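Local coordinates for protein acetyl-CoA acetyltransferase A (PDB 6BJA) that binds coenzyme A and, as a thiolase-family acetyl-CoA acetyltransferase, probably transfers an acetyl group between CoA thioesters through a covalent acyl-enzyme intermediate, at residues 20-23 against 27-30. Numbering follows the deposited sequence.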
ATOM      1  N   PRO A  20      -5.718   9.405  31.161  1.00 13.57           N
ATOM      2  CA  PRO A  20      -6.494   8.176  31.114  1.00 15.43           C
ATOM      3  C   PRO A  20      -5.969   7.345  29.955  1.00 16.39           C
ATOM      4  O   PRO A  20      -5.412   7.889  28.984  1.00 16.64           O
ATOM      5  CB  PRO A  20      -7.919   8.640  30.842  1.00 17.68           C
ATOM      6  CG  PRO A  20      -7.885  10.146  31.055  1.00 17.27           C
ATOM      7  CD  PRO A  20      -6.497  10.542  30.689  1.00 14.94           C
ATOM      8  N   ILE A  21      -6.166   6.045  30.044  1.00 15.92           N
ATOM      9  CA  ILE A  21      -5.709   5.128  29.007  1.00 14.25           C
ATOM     10  C   ILE A  21      -6.904   4.772  28.133  1.00 15.96           C
ATOM     11  O   ILE A  21      -7.924   4.307  28.644  1.00 17.45           O
ATOM     12  CB  ILE A  21      -5.076   3.875  29.616  1.00 16.33           C
ATOM     13  CG1 ILE A  21      -3.830   4.247  30.433  1.00 17.70           C
ATOM     14  CG2 ILE A  21      -4.742   2.888  28.532  1.00 15.89           C
ATOM     15  CD1 ILE A  21      -3.330   3.135  31.324  1.00 19.09           C
ATOM     16  N   ALA A  22      -6.807   5.022  26.830  1.00 15.96           N
ATOM     17  CA  ALA A  22      -7.924   4.782  25.919  1.00 15.79           C
ATOM     18  C   ALA A  22      -7.745   3.470  25.163  1.00 16.17           C
ATOM     19  O   ALA A  22      -6.620   2.967  24.989  1.00 16.80           O
ATOM     20  CB  ALA A  22      -8.090   5.945  24.936  1.00 17.17           C
ATOM     21  N   SER A  23      -8.869   2.894  24.755  1.00 18.22           N
ATOM     22  CA  SER A  23      -8.861   1.689  23.944  1.00 19.38           C
ATOM     23  C   SER A  23      -8.351   1.939  22.524  1.00 18.73           C
ATOM     24  O   SER A  23      -8.262   3.063  22.039  1.00 18.28           O
ATOM     25  CB  SER A  23     -10.256   1.089  23.880  1.00 23.71           C
ATOM     26  OG  SER A  23     -10.676   0.757  25.190  1.00 21.47           O
ATOM     27  N   THR A  27     -11.317   6.893  21.703  1.00 20.73           N
ATOM     28  CA  THR A  27     -11.447   8.310  21.949  1.00 20.00           C
ATOM     29  C   THR A  27     -10.208   9.145  21.640  1.00 20.88           C
ATOM     30  O   THR A  27     -10.329  10.298  21.230  1.00 21.68           O
ATOM     31  CB  THR A  27     -11.846   8.511  23.414  1.00 18.89           C
ATOM     32  OG1 THR A  27     -13.026   7.726  23.688  1.00 23.11           O
ATOM     33  CG2 THR A  27     -12.110   9.979  23.724  1.00 24.05           C
ATOM     34  N   LEU A  28      -9.023   8.561  21.788  1.00 19.22           N
ATOM     35  CA  LEU A  28      -7.795   9.306  21.555  1.00 18.61           C
ATOM     36  C   LEU A  28      -7.205   9.085  20.163  1.00 20.76           C
ATOM     37  O   LEU A  28      -6.093   9.514  19.912  1.00 17.61           O
ATOM     38  CB  LEU A  28      -6.738   8.942  22.604  1.00 18.47           C
ATOM     39  CG  LEU A  28      -7.102   9.248  24.056  1.00 19.64           C
ATOM     40  CD1 LEU A  28      -5.954   8.839  24.950  1.00 18.30           C
ATOM     41  CD2 LEU A  28      -7.444  10.725  24.248  1.00 20.26           C
ATOM     42  N   THR A  29      -7.934   8.449  19.255  1.00 18.74           N
ATOM     43  CA  THR A  29      -7.384   8.176  17.919  1.00 19.02           C
ATOM     44  C   THR A  29      -6.857   9.423  17.222  1.00 21.58           C
ATOM     45  O   THR A  29      -5.835   9.378  16.551  1.00 20.92           O
ATOM     46  CB  THR A  29      -8.436   7.525  17.011  1.00 23.73           C
ATOM     47  OG1 THR A  29      -8.854   6.285  17.573  1.00 23.98           O
ATOM     48  CG2 THR A  29      -7.872   7.234  15.633  1.00 25.05           C
ATOM     49  N   SER A  30      -7.536  10.554  17.394  1.00 20.08           N
ATOM     50  CA  SER A  30      -7.141  11.759  16.683  1.00 21.04           C
ATOM     51  C   SER A  30      -5.913  12.444  17.282  1.00 23.58           C
ATOM     52  O   SER A  30      -5.391  13.420  16.711  1.00 26.44           O
ATOM     53  CB  SER A  30      -8.310  12.734  16.651  1.00 23.78           C
ATOM     54  OG  SER A  30      -8.573  13.234  17.942  1.00 25.99           O
TER
HETATM   55  O   HOH W   1      -7.999   5.797  21.515  1.00 17.78           O
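The methyl group of A22 sits against the branch point of L28, with CB of A22 3.6 Å from CG of L28 and equally close, 3.6 Å, to its CD1. Both CB atoms point across the contact, and CB of A22 and CB of L28 are 4.0 Å apart. A short side chain suits this place, because CA of A22 and CA of L28 are only 6.3 Å apart and the leucine supplies the bulk. In L28, CG is anti to the carbonyl carbon (chi1 -61°), which brings it over the alanine methyl; CD1, anti to CA (chi2 -180°), then extends toward P20. There the packing slackens: CD1 of L28 stands 4.2 Å from O of P20, a loose van der Waals approach of a methyl to a carbonyl oxygen.

Toward S23 and T27 the two segments are joined by a water rather than by direct contact. It donates to O of S23 at 2.8 Å and accepts from N of L28 at 3.0 Å, satisfying two backbone groups. T27 and T29, more open to solvent, turn their hydroxyls to other partners: OG1 of T27 bonds to E223, and OG1 of T29 to the carbonyl of S26.

After S23 the chain turns and sets off toward helix 33-48 at roughly a right angle to the end of strand 11-23, a central strand of the thiolase core, leaving the L28 side chain against A22. L219 of strand 218-219 and V207 of strand 207-208 both touch L28, and D258 of the adjacent strand 257-267 packs against the same leucine.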